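Local coordinates for Ketoacyl_synth_N domain-containing protein (Photorhabdus luminescens subsp. laumondii, PDB 6SMO) that probably serves as one chain of a ketoacyl synthase-type complex in polyketide assembly, and binds a dodecanal bearing five oxo groups in a pocket, at residues Thr157-Gly162 with Ile354-Asn359; Glu208-Lys213 with Gly361-Leu366; Ala185-Ser190 with Phe314-Val319; Asp280-Asp285 with Asn305-Leu310. One frame throughout, in Å; residues are numbered along the deposited sequence.

Interaction 1 (Thr157-Gly162 with Ile354-Asn359); sequences TSDVAG and IQRFSN
The guanidinium of Arg356 and the carboxylate of Asp159 are turned 57° against each other, and their side chains cross at about a right angle. Asp159 O comes to the guanidinium obliquely, 3.0 Å from Arg356 NH2 but poorly angled for a hydrogen bond, while Arg356 NH1 lies 3.7 Å from Asp159 CB. Between the charges, Asp159 OD1 and Arg356 NH1 are 4.1 Å apart, too far for a salt bridge; the firm partner of Arg356 is Asp280, which takes NE. The Phe357 side chain leaves the backbone away from 157-162, and Gln355 NE2 lies in the plane of its ring, at the edge. Asp159 CG lies beside its own backbone N (chi1 -58°), and OD2 reaches the turn after the strand, where Asn359 N donates a weak bond of 3.3 Å. Beside it, Val160 CG1 packs on Phe357 CA at 3.8 Å. By sequence, Asp159 probably falls where condensing relatives carry the nucleophilic cysteine, consistent with a non-condensing role for this chain. On the far end, Ser158 OG bonds Asp166 of the chain of PKS_KS domain-containing protein. Val160 is the N-cap of helix 161-175, so the contact sets the start of that helix against the end of strand 351-356, with His362 and Cys364 of strand 362-369 also touching Val160.

Interaction 2 (Glu208-Lys213 with Gly361-Leu366); sequences EVFGEK and GHVCAL
Phe210 leaves its backbone toward 361-366, and CG stands anti to the carbonyl carbon (chi1 -71°); the ring then meets Gly361 and His362 at the start of strand 362-369. Val209, with CG1 anti to the backbone N (chi1 -180°), presents its two methyls to different partners: CG2 rests on Gly361 CA at 3.9 Å, whereas CG1 sits 4.3 Å above the centre of the Phe210 ring. The opposite face of that ring stacks on Phe357, so Phe210 is held between an aliphatic and an aromatic layer. Its edge does the reaching across. Phe210 CZ comes within 3.4 Å of His362 O, which lies in the ring plane, and Val363 CG2 is met at the same edge, 4.3 Å from CZ. Gly361 CA approaches CE2 obliquely, at 3.8 Å. Gly361 has no side chain to crowd Val209 CG2, which lets the two segments come this near; its phi of 122° also favours glycine. The His362 side chain leaves the strand away from 208-213: ND1 is hydrogen-bonded with Ser358, and NE2 with Val184 O of the chain of PKS_KS domain-containing protein. The turn before His362 probably corresponds to the gating loop of condensing relatives. It meets here the loop that joins helix 192-204 to strand 218-229. No hydrogen bond spans the two segments, so cohesion comes from buried apolar surface, and the slightly positive C-H edge of Phe210 turned to a carbonyl oxygen would add a weak electrostatic attraction.

Interaction 3 (Ala185-Ser190 with Phe314-Val319); sequences ASEHLS and FSVSGV
Ala185 CB meets Val319 CG2 at 3.9 Å, and this methyl pair, with Val316 CG2 beside it, forms the apolar centre of a contact in the thiolase fold, between core strand 180-187 and the loop that leads into helix 319-329. Val316 lies with CG2 beside its backbone N (CG1 anti, chi1 -171°), and that methyl spreads over the strand, 3.7 Å from Ser186 CA. Farther along, Val316 and Glu187 slide past each other in opposite directions, the aliphatic part of the glutamate supplying Glu187 CG at 3.9 Å from Val316 CG2. Beyond the end of the strand, Leu189 CD1 touches the Phe314 ring at its edge, near the ring plane, 4.0 Å from Phe314 CE2. Leu198 of helix 192-204 packs on both of these residues, and Tyr162 of the chain of PKS_KS domain-containing protein also reaches Phe314. In condensing relatives the corresponding loop probably carries an active-site histidine; here the residues that touch the strand are Phe314, two valines and a serine. The polar edge of the contact is formed by Ser315 and Glu187. The glutamate chain bends at chi2 (-70°), and its OE1 accepts from Cys103 N, which holds the buried oxygen in place. Ser315 OG stands 2.8 Å from Glu187 OE1, while Gly101 O is a second acceptor within reach of the same hydroxyl proton.

Interaction 4 (Asp280-Asp285 with Asn305-Leu310); sequences DGIYDD and NLRPYL
Asp280 O receives a weak hydrogen bond of 2.7 Å from Arg307 NE, bent to 129° at the hydrogen, and Arg307 NH1 also lies 3.2 Å from this oxygen. The guanidinium meets the carbonyl obliquely. The arginine doubles back to get there, its chain bent at chi2 and again at chi3 (57°), which sets NE beside Asp280 O, and its aliphatic part passes over the backbone of the loop, with Arg307 CG 3.4 Å from Gly281 O. Ile282 crosses this part of the chain obliquely, its CD1 packing on Arg307 CD at 3.7 Å and standing at the edge of the guanidinium. Gly281, with positive phi and no side chain, leaves room for Asn305, whose OD1 comes 3.4 Å from Gly281 CA. That same oxygen caps the following helix, accepting from Arg307 N at 3.1 Å with the donor 50° out of the carbonyl plane. The carboxylate of Asp280 serves another partner, Arg356, in a salt bridge, while Arg307 NH1 has a long, weak ion pair with Asp321. Glu286, at the start of helix 286-296, accepts from the backbone N of both Asp280 and Gly281. Strands 275-278 and 302-304 are parallel neighbours joined through that helix, a beta-alpha-beta crossover, and the contact pairs the loop leaving the first strand with the chain that leaves the second and enters helix 307-310.

In the fold
Interactions 1, 2 and 4 cluster around the ends of strands 275-278, 351-356 and 362-369, neighbours in the mixed sheet. The centres of interactions 1 and 2 are about 8 Å apart, and backbone bonds between the last two of these strands join them. Interaction 3 is on strand 180-187 of the same sheet; its centre lies about 10 Å from that of interaction 1 and about 17 Å from that of interaction 2. Along the chain the first segments come in the order 157-162, 185-190, 208-213, 280-285; the short loop of interaction 4 falls within the spans of the others. Arg356 links interaction 1 to interactions 3 and 4, and interactions 1, 2 and 3 each join the N-terminal family region to a later segment.

Interaction 1 (Thr157-Gly162 with Ile354-Asn359)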
loop_
_atom_site.group_PDB
_atom_site.type_symbol
_atom_site.label_atom_id
_atom_site.label_comp_id
_atom_site.label_asym_id
_atom_site.label_seq_id
_atom_site.Cartn_x
_atom_site.Cartn_y
_atom_site.Cartn_z
ATOM N N THR C 157 -1.410 -8.588 2.206
ATOM C CA THR C 157 -1.230 -10.051 2.021
ATOM C C THR C 157 -2.336 -10.777 2.792
ATOM O O THR C 157 -2.416 -10.583 4.021
ATOM C CB THR C 157 0.161 -10.514 2.474
ATOM O OG1 THR C 157 1.126 -9.548 2.057
ATOM C CG2 THR C 157 0.531 -11.871 1.919
ATOM N N SER C 158 -3.153 -11.571 2.093
ATOM C CA SER C 158 -4.344 -12.268 2.648
ATOM C C SER C 158 -3.989 -12.937 3.981
ATOM O O SER C 158 -3.018 -13.721 4.006
ATOM C CB SER C 158 -4.906 -13.264 1.665
ATOM O OG SER C 158 -5.676 -12.608 0.671
ATOM N N ASP C 159 -4.728 -12.590 5.043
ATOM C CA ASP C 159 -4.709 -13.241 6.383
ATOM C C ASP C 159 -3.512 -12.745 7.210
ATOM O O ASP C 159 -3.740 -12.347 8.369
ATOM C CB ASP C 159 -4.752 -14.769 6.263
ATOM C CG ASP C 159 -5.968 -15.279 5.504
ATOM O OD1 ASP C 159 -7.095 -14.903 5.883
ATOM O OD2 ASP C 159 -5.780 -16.037 4.531
ATOM N N VAL C 160 -2.296 -12.752 6.647
ATOM C CA VAL C 160 -1.022 -12.503 7.392
ATOM C C VAL C 160 -0.489 -11.089 7.107
ATOM O O VAL C 160 0.735 -10.895 7.239
ATOM C CB VAL C 160 0.038 -13.578 7.070
ATOM C CG1 VAL C 160 -0.406 -14.959 7.527
ATOM C CG2 VAL C 160 0.424 -13.602 5.595
ATOM N N ALA C 161 -1.362 -10.132 6.769
ATOM C CA ALA C 161 -0.992 -8.726 6.471
ATOM C C ALA C 161 -0.440 -8.053 7.734
ATOM O O ALA C 161 0.682 -7.511 7.676
ATOM C CB ALA C 161 -2.182 -7.971 5.930
ATOM N N GLY C 162 -1.209 -8.088 8.827
ATOM C CA GLY C 162 -0.852 -7.472 10.121
ATOM C C GLY C 162 0.305 -8.188 10.797
ATOM O O GLY C 162 1.065 -7.519 11.522
ATOM N N ILE C 354 3.284 -16.770 18.798
ATOM C CA ILE C 354 1.990 -16.743 18.052
ATOM C C ILE C 354 2.262 -17.140 16.598
ATOM O O ILE C 354 3.241 -16.625 16.025
ATOM C CB ILE C 354 1.336 -15.350 18.151
ATOM C CG1 ILE C 354 1.224 -14.881 19.604
ATOM C CG2 ILE C 354 -0.016 -15.333 17.451
ATOM C CD1 ILE C 354 1.434 -13.400 19.782
ATOM N N GLN C 355 1.425 -18.017 16.036
ATOM C CA GLN C 355 1.519 -18.484 14.626
ATOM C C GLN C 355 0.225 -18.131 13.887
ATOM O O GLN C 355 -0.860 -18.248 14.493
ATOM C CB GLN C 355 1.773 -19.991 14.564
ATOM C CG GLN C 355 2.220 -20.470 13.189
ATOM C CD GLN C 355 2.431 -21.963 13.130
ATOM O OE1 GLN C 355 3.516 -22.444 12.809
ATOM N NE2 GLN C 355 1.387 -22.713 13.442
ATOM N N ARG C 356 0.356 -17.706 12.627
ATOM C CA ARG C 356 -0.763 -17.507 11.668
ATOM C C ARG C 356 -0.308 -17.969 10.280
ATOM O O ARG C 356 0.909 -17.938 10.017
ATOM C CB ARG C 356 -1.197 -16.038 11.627
ATOM C CG ARG C 356 -2.277 -15.674 12.636
ATOM C CD ARG C 356 -3.427 -14.938 11.978
ATOM N NE ARG C 356 -4.178 -15.808 11.081
ATOM C CZ ARG C 356 -5.099 -15.404 10.208
ATOM N NH1 ARG C 356 -5.718 -16.292 9.448
ATOM N NH2 ARG C 356 -5.397 -14.121 10.087
ATOM N N PHE C 357 -1.250 -18.388 9.434
ATOM C CA PHE C 357 -0.991 -18.730 8.010
ATOM C C PHE C 357 -2.256 -18.510 7.175
ATOM O O PHE C 357 -3.373 -18.516 7.729
ATOM C CB PHE C 357 -0.430 -20.149 7.875
ATOM C CG PHE C 357 -1.034 -21.209 8.759
ATOM C CD1 PHE C 357 -2.223 -21.833 8.411
ATOM C CD2 PHE C 357 -0.382 -21.630 9.909
ATOM C CE1 PHE C 357 -2.762 -22.829 9.211
ATOM C CE2 PHE C 357 -0.923 -22.626 10.707
ATOM C CZ PHE C 357 -2.111 -23.222 10.357
ATOM N N SER C 358 -2.057 -18.317 5.868
ATOM C CA SER C 358 -3.089 -17.907 4.880
ATOM C C SER C 358 -3.652 -19.135 4.158
ATOM O O SER C 358 -3.145 -20.251 4.392
ATOM C CB SER C 358 -2.516 -16.922 3.898
ATOM O OG SER C 358 -1.604 -17.561 3.017
ATOM N N ASN C 359 -4.656 -18.916 3.304
ATOM C CA ASN C 359 -5.306 -19.953 2.461
ATOM C C ASN C 359 -4.336 -20.392 1.357
ATOM O O ASN C 359 -4.280 -21.604 1.072
ATOM C CB ASN C 359 -6.622 -19.442 1.868
ATOM C CG ASN C 359 -7.458 -20.541 1.249
ATOM O OD1 ASN C 359 -8.094 -21.318 1.959
ATOM N ND2 ASN C 359 -7.475 -20.607 -0.072
#

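Interaction 2 (Glu208-Lys213 with Gly361-Leu366)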
loop_
_atom_site.group_PDB
_atom_site.type_symbol
_atom_site.label_atom_id
_atom_site.label_comp_id
_atom_site.label_asym_id
_atom_site.label_seq_id
_atom_site.Cartn_x
_atom_site.Cartn_y
_atom_site.Cartn_z
ATOM N N GLU C 208 -5.857 -25.433 -0.160
ATOM C CA GLU C 208 -5.209 -26.515 -0.952
ATOM C C GLU C 208 -3.957 -27.015 -0.224
ATOM O O GLU C 208 -3.604 -28.197 -0.412
ATOM C CB GLU C 208 -4.859 -26.018 -2.356
ATOM C CG GLU C 208 -6.075 -25.743 -3.225
ATOM C CD GLU C 208 -5.762 -25.157 -4.591
ATOM O OE1 GLU C 208 -6.515 -24.269 -5.037
ATOM O OE2 GLU C 208 -4.768 -25.593 -5.208
ATOM N N VAL C 209 -3.314 -26.152 0.572
ATOM C CA VAL C 209 -2.061 -26.462 1.327
ATOM C C VAL C 209 -2.426 -27.089 2.678
ATOM O O VAL C 209 -1.896 -28.175 2.978
ATOM C CB VAL C 209 -1.186 -25.205 1.506
ATOM C CG1 VAL C 209 0.096 -25.508 2.269
ATOM C CG2 VAL C 209 -0.865 -24.547 0.173
ATOM N N PHE C 210 -3.294 -26.433 3.457
ATOM C CA PHE C 210 -3.561 -26.753 4.887
ATOM C C PHE C 210 -4.712 -27.761 5.010
ATOM O O PHE C 210 -4.510 -28.798 5.676
ATOM C CB PHE C 210 -3.798 -25.464 5.677
ATOM C CG PHE C 210 -2.547 -24.643 5.862
ATOM C CD1 PHE C 210 -1.544 -25.069 6.720
ATOM C CD2 PHE C 210 -2.354 -23.463 5.159
ATOM C CE1 PHE C 210 -0.384 -24.328 6.882
ATOM C CE2 PHE C 210 -1.193 -22.722 5.324
ATOM C CZ PHE C 210 -0.209 -23.156 6.182
ATOM N N GLY C 211 -5.866 -27.475 4.399
ATOM C CA GLY C 211 -7.038 -28.375 4.378
ATOM C C GLY C 211 -8.335 -27.651 4.700
ATOM O O GLY C 211 -8.467 -26.472 4.318
ATOM N N GLU C 212 -9.261 -28.339 5.378
ATOM C CA GLU C 212 -10.641 -27.857 5.666
ATOM C C GLU C 212 -10.612 -26.846 6.817
ATOM O O GLU C 212 -9.714 -26.949 7.678
ATOM C CB GLU C 212 -11.558 -29.034 6.005
ATOM C CG GLU C 212 -11.829 -29.951 4.825
ATOM C CD GLU C 212 -12.653 -29.327 3.711
ATOM O OE1 GLU C 212 -12.267 -29.480 2.535
ATOM O OE2 GLU C 212 -13.680 -28.692 4.021
ATOM N N LYS C 213 -11.572 -25.914 6.823
ATOM C CA LYS C 213 -11.734 -24.853 7.856
ATOM C C LYS C 213 -12.576 -25.387 9.020
ATOM O O LYS C 213 -13.444 -26.252 8.777
ATOM C CB LYS C 213 -12.419 -23.615 7.265
ATOM C CG LYS C 213 -11.576 -22.793 6.300
ATOM C CD LYS C 213 -12.288 -21.553 5.798
ATOM C CE LYS C 213 -11.433 -20.695 4.890
ATOM N NZ LYS C 213 -10.408 -19.939 5.648
ATOM N N GLY C 361 -1.067 -20.311 1.361
ATOM C CA GLY C 361 -0.067 -21.176 2.019
ATOM C C GLY C 361 1.109 -20.413 2.610
ATOM O O GLY C 361 2.245 -20.909 2.475
ATOM N N HIS C 362 0.863 -19.274 3.265
ATOM C CA HIS C 362 1.882 -18.514 4.041
ATOM C C HIS C 362 2.203 -19.273 5.333
ATOM O O HIS C 362 1.426 -20.172 5.693
ATOM C CB HIS C 362 1.406 -17.086 4.348
ATOM C CG HIS C 362 1.569 -16.132 3.214
ATOM N ND1 HIS C 362 0.624 -16.005 2.215
ATOM C CD2 HIS C 362 2.552 -15.254 2.922
ATOM C CE1 HIS C 362 1.023 -15.094 1.351
ATOM N NE2 HIS C 362 2.202 -14.619 1.761
ATOM N N VAL C 363 3.322 -18.934 5.980
ATOM C CA VAL C 363 3.676 -19.373 7.364
ATOM C C VAL C 363 4.359 -18.193 8.065
ATOM O O VAL C 363 5.540 -17.930 7.762
ATOM C CB VAL C 363 4.571 -20.629 7.377
ATOM C CG1 VAL C 363 5.042 -20.972 8.783
ATOM C CG2 VAL C 363 3.882 -21.830 6.747
ATOM N N CYS C 364 3.632 -17.512 8.955
ATOM C CA CYS C 364 4.102 -16.331 9.725
ATOM C C CYS C 364 3.991 -16.619 11.226
ATOM O O CYS C 364 3.004 -17.260 11.634
ATOM C CB CYS C 364 3.299 -15.091 9.357
ATOM S SG CYS C 364 3.446 -14.638 7.608
ATOM N N ALA C 365 4.973 -16.167 12.010
ATOM C CA ALA C 365 5.015 -16.339 13.481
ATOM C C ALA C 365 5.834 -15.216 14.127
ATOM O O ALA C 365 6.844 -14.793 13.528
ATOM C CB ALA C 365 5.575 -17.697 13.826
ATOM N N LEU C 366 5.396 -14.762 15.306
ATOM C CA LEU C 366 6.070 -13.731 16.141
ATOM C C LEU C 366 6.409 -14.337 17.507
ATOM O O LEU C 366 5.622 -15.175 17.993
ATOM C CB LEU C 366 5.141 -12.521 16.288
ATOM C CG LEU C 366 5.041 -11.614 15.063
ATOM C CD1 LEU C 366 3.790 -10.750 15.129
ATOM C CD2 LEU C 366 6.282 -10.745 14.926
#

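Interaction 3 (Ala185-Ser190 with Phe314-Val319)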
loop_
_atom_site.group_PDB
_atom_site.type_symbol
_atom_site.label_atom_id
_atom_site.label_comp_id
_atom_site.label_asym_id
_atom_site.label_seq_id
_atom_site.Cartn_x
_atom_site.Cartn_y
_atom_site.Cartn_z
ATOM N N ALA C 185 -2.936 -3.547 12.724
ATOM C CA ALA C 185 -3.893 -3.882 11.644
ATOM C C ALA C 185 -5.296 -3.380 12.005
ATOM O O ALA C 185 -5.530 -3.053 13.185
ATOM C CB ALA C 185 -3.884 -5.371 11.407
ATOM N N SER C 186 -6.186 -3.328 11.010
ATOM C CA SER C 186 -7.606 -2.915 11.149
ATOM C C SER C 186 -8.429 -3.487 9.989
ATOM O O SER C 186 -7.877 -3.609 8.877
ATOM C CB SER C 186 -7.727 -1.416 11.217
ATOM O OG SER C 186 -9.080 -1.027 11.401
ATOM N N GLU C 187 -9.707 -3.763 10.248
ATOM C CA GLU C 187 -10.637 -4.306 9.229
ATOM C C GLU C 187 -12.074 -3.872 9.535
ATOM O O GLU C 187 -12.450 -3.825 10.704
ATOM C CB GLU C 187 -10.635 -5.834 9.266
ATOM C CG GLU C 187 -9.380 -6.490 8.729
ATOM C CD GLU C 187 -9.154 -6.409 7.234
ATOM O OE1 GLU C 187 -8.072 -6.779 6.794
ATOM O OE2 GLU C 187 -10.057 -5.969 6.527
ATOM N N HIS C 188 -12.825 -3.557 8.483
ATOM C CA HIS C 188 -14.288 -3.284 8.505
ATOM C C HIS C 188 -14.977 -4.227 7.512
ATOM O O HIS C 188 -14.732 -4.079 6.296
ATOM C CB HIS C 188 -14.567 -1.809 8.191
ATOM C CG HIS C 188 -16.019 -1.462 8.211
ATOM N ND1 HIS C 188 -16.703 -1.215 9.386
ATOM C CD2 HIS C 188 -16.918 -1.325 7.213
ATOM C CE1 HIS C 188 -17.961 -0.938 9.109
ATOM N NE2 HIS C 188 -18.119 -0.999 7.783
ATOM N N LEU C 189 -15.798 -5.157 8.013
ATOM C CA LEU C 189 -16.410 -6.260 7.222
ATOM C C LEU C 189 -17.939 -6.121 7.184
ATOM O O LEU C 189 -18.591 -7.044 6.656
ATOM C CB LEU C 189 -16.011 -7.599 7.853
ATOM C CG LEU C 189 -14.517 -7.807 8.107
ATOM C CD1 LEU C 189 -14.277 -9.099 8.871
ATOM C CD2 LEU C 189 -13.730 -7.806 6.805
ATOM N N SER C 190 -18.491 -5.017 7.704
ATOM C CA SER C 190 -19.953 -4.819 7.906
ATOM C C SER C 190 -20.611 -4.189 6.669
ATOM O O SER C 190 -21.854 -4.088 6.665
ATOM C CB SER C 190 -20.222 -3.997 9.141
ATOM O OG SER C 190 -19.845 -4.710 10.310
ATOM N N PHE C 314 -9.029 -11.641 9.807
ATOM C CA PHE C 314 -8.053 -11.446 8.701
ATOM C C PHE C 314 -6.779 -10.802 9.246
ATOM O O PHE C 314 -6.146 -11.413 10.099
ATOM C CB PHE C 314 -8.686 -10.792 7.473
ATOM C CG PHE C 314 -9.872 -11.565 6.969
ATOM C CD1 PHE C 314 -9.703 -12.621 6.098
ATOM C CD2 PHE C 314 -11.146 -11.274 7.418
ATOM C CE1 PHE C 314 -10.791 -13.354 5.660
ATOM C CE2 PHE C 314 -12.233 -12.004 6.979
ATOM C CZ PHE C 314 -12.051 -13.040 6.100
ATOM N N SER C 315 -6.439 -9.609 8.766
ATOM C CA SER C 315 -5.186 -8.917 9.161
ATOM C C SER C 315 -5.123 -8.658 10.671
ATOM O O SER C 315 -4.020 -8.645 11.210
ATOM C CB SER C 315 -4.944 -7.678 8.350
ATOM O OG SER C 315 -5.906 -6.685 8.640
ATOM N N VAL C 316 -6.250 -8.346 11.301
ATOM C CA VAL C 316 -6.278 -8.108 12.772
ATOM C C VAL C 316 -5.918 -9.406 13.505
ATOM O O VAL C 316 -5.299 -9.323 14.572
ATOM C CB VAL C 316 -7.614 -7.498 13.234
ATOM C CG1 VAL C 316 -7.555 -7.046 14.679
ATOM C CG2 VAL C 316 -8.019 -6.340 12.346
ATOM N N SER C 317 -6.365 -10.553 12.994
ATOM C CA SER C 317 -6.029 -11.861 13.612
ATOM C C SER C 317 -4.509 -12.035 13.632
ATOM O O SER C 317 -3.866 -11.813 12.605
ATOM C CB SER C 317 -6.693 -12.987 12.896
ATOM O OG SER C 317 -8.082 -12.965 13.135
ATOM N N GLY C 318 -3.975 -12.491 14.757
ATOM C CA GLY C 318 -2.513 -12.602 14.921
ATOM C C GLY C 318 -1.932 -11.357 15.572
ATOM O O GLY C 318 -1.024 -11.504 16.413
ATOM N N VAL C 319 -2.437 -10.176 15.198
ATOM C CA VAL C 319 -2.036 -8.858 15.777
ATOM C C VAL C 319 -2.702 -8.703 17.150
ATOM O O VAL C 319 -1.984 -8.371 18.114
ATOM C CB VAL C 319 -2.392 -7.687 14.837
ATOM C CG1 VAL C 319 -2.067 -6.337 15.460
ATOM C CG2 VAL C 319 -1.714 -7.822 13.483
#

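Interaction 4 (Asp280-Asp285 with Asn305-Leu310)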
loop_
_atom_site.group_PDB
_atom_site.type_symbol
_atom_site.label_atom_id
_atom_site.label_comp_id
_atom_site.label_asym_id
_atom_site.label_seq_id
_atom_site.Cartn_x
_atom_site.Cartn_y
_atom_site.Cartn_z
ATOM N N ASP C 280 -3.085 -20.559 14.979
ATOM C CA ASP C 280 -3.920 -19.871 13.956
ATOM C C ASP C 280 -5.399 -20.142 14.258
ATOM O O ASP C 280 -6.162 -19.164 14.388
ATOM C CB ASP C 280 -3.530 -20.322 12.544
ATOM C CG ASP C 280 -4.285 -19.622 11.427
ATOM O OD1 ASP C 280 -4.432 -18.388 11.501
ATOM O OD2 ASP C 280 -4.719 -20.318 10.488
ATOM N N GLY C 281 -5.776 -21.420 14.361
ATOM C CA GLY C 281 -7.107 -21.870 14.812
ATOM C C GLY C 281 -8.175 -21.753 13.735
ATOM O O GLY C 281 -9.367 -21.799 14.096
ATOM N N ILE C 282 -7.775 -21.615 12.466
ATOM C CA ILE C 282 -8.699 -21.533 11.293
ATOM C C ILE C 282 -8.972 -22.954 10.783
ATOM O O ILE C 282 -10.159 -23.302 10.621
ATOM C CB ILE C 282 -8.118 -20.633 10.182
ATOM C CG1 ILE C 282 -7.845 -19.207 10.672
ATOM C CG2 ILE C 282 -9.013 -20.641 8.949
ATOM C CD1 ILE C 282 -9.084 -18.424 11.057
ATOM N N TYR C 283 -7.911 -23.731 10.544
ATOM C CA TYR C 283 -7.947 -25.045 9.845
ATOM C C TYR C 283 -7.811 -26.191 10.857
ATOM O O TYR C 283 -7.193 -25.999 11.924
ATOM C CB TYR C 283 -6.864 -25.089 8.765
ATOM C CG TYR C 283 -6.970 -23.977 7.752
ATOM C CD1 TYR C 283 -7.817 -24.082 6.660
ATOM C CD2 TYR C 283 -6.243 -22.805 7.896
ATOM C CE1 TYR C 283 -7.930 -23.059 5.732
ATOM C CE2 TYR C 283 -6.343 -21.773 6.977
ATOM C CZ TYR C 283 -7.190 -21.900 5.890
ATOM O OH TYR C 283 -7.293 -20.888 4.981
ATOM N N ASP C 284 -8.368 -27.354 10.502
ATOM C CA ASP C 284 -8.524 -28.545 11.381
ATOM C C ASP C 284 -7.165 -29.217 11.623
ATOM O O ASP C 284 -6.905 -29.615 12.775
ATOM C CB ASP C 284 -9.502 -29.556 10.773
ATOM C CG ASP C 284 -10.924 -29.041 10.623
ATOM O OD1 ASP C 284 -11.113 -27.809 10.669
ATOM O OD2 ASP C 284 -11.833 -29.878 10.456
ATOM N N ASP C 285 -6.340 -29.337 10.577
ATOM C CA ASP C 285 -5.131 -30.206 10.551
ATOM C C ASP C 285 -3.945 -29.539 11.262
ATOM O O ASP C 285 -2.929 -30.234 11.455
ATOM C CB ASP C 285 -4.754 -30.570 9.111
ATOM C CG ASP C 285 -5.807 -31.388 8.382
ATOM O OD1 ASP C 285 -6.525 -32.158 9.053
ATOM O OD2 ASP C 285 -5.902 -31.249 7.146
ATOM N N ASN C 305 -5.808 -22.084 21.866
ATOM C CA ASN C 305 -6.507 -21.568 20.659
ATOM C C ASN C 305 -7.471 -20.454 21.084
ATOM O O ASN C 305 -8.378 -20.741 21.893
ATOM C CB ASN C 305 -7.247 -22.690 19.923
ATOM C CG ASN C 305 -7.764 -22.276 18.561
ATOM O OD1 ASN C 305 -7.540 -21.154 18.116
ATOM N ND2 ASN C 305 -8.463 -23.179 17.891
ATOM N N LEU C 306 -7.282 -19.238 20.558
ATOM C CA LEU C 306 -8.120 -18.044 20.867
ATOM C C LEU C 306 -9.093 -17.755 19.716
ATOM O O LEU C 306 -9.890 -16.808 19.859
ATOM C CB LEU C 306 -7.214 -16.832 21.110
ATOM C CG LEU C 306 -6.169 -16.970 22.218
ATOM C CD1 LEU C 306 -5.416 -15.661 22.402
ATOM C CD2 LEU C 306 -6.801 -17.403 23.533
ATOM N N ARG C 307 -9.040 -18.531 18.626
ATOM C CA ARG C 307 -9.785 -18.239 17.369
ATOM C C ARG C 307 -11.286 -18.476 17.548
ATOM O O ARG C 307 -12.080 -17.732 16.981
ATOM C CB ARG C 307 -9.226 -19.048 16.194
ATOM C CG ARG C 307 -9.626 -18.507 14.826
ATOM C CD ARG C 307 -9.139 -17.092 14.552
ATOM N NE ARG C 307 -7.690 -16.967 14.679
ATOM C CZ ARG C 307 -7.041 -16.199 15.559
ATOM N NH1 ARG C 307 -5.717 -16.191 15.560
ATOM N NH2 ARG C 307 -7.693 -15.441 16.424
ATOM N N PRO C 308 -11.745 -19.501 18.306
ATOM C CA PRO C 308 -13.178 -19.673 18.557
ATOM C C PRO C 308 -13.816 -18.478 19.287
ATOM O O PRO C 308 -14.981 -18.216 19.053
ATOM C CB PRO C 308 -13.260 -20.929 19.439
ATOM C CG PRO C 308 -11.964 -21.663 19.171
ATOM C CD PRO C 308 -10.945 -20.572 18.921
ATOM N N TYR C 309 -13.041 -17.789 20.133
ATOM C CA TYR C 309 -13.498 -16.675 21.006
ATOM C C TYR C 309 -13.347 -15.335 20.272
ATOM O O TYR C 309 -14.292 -14.525 20.321
ATOM C CB TYR C 309 -12.727 -16.679 22.331
ATOM C CG TYR C 309 -12.575 -18.039 22.968
ATOM C CD1 TYR C 309 -13.674 -18.854 23.185
ATOM C CD2 TYR C 309 -11.331 -18.513 23.355
ATOM C CE1 TYR C 309 -13.543 -20.106 23.767
ATOM C CE2 TYR C 309 -11.183 -19.761 23.940
ATOM C CZ TYR C 309 -12.292 -20.561 24.147
ATOM O OH TYR C 309 -12.154 -21.792 24.722
ATOM N N LEU C 310 -12.233 -15.170 19.556
ATOM C CA LEU C 310 -11.899 -13.907 18.848
ATOM C C LEU C 310 -12.424 -13.877 17.407
ATOM O O LEU C 310 -12.490 -12.785 16.863
ATOM C CB LEU C 310 -10.381 -13.706 18.883
ATOM C CG LEU C 310 -9.783 -13.423 20.257
ATOM C CD1 LEU C 310 -8.271 -13.343 20.176
ATOM C CD2 LEU C 310 -10.347 -12.141 20.838
#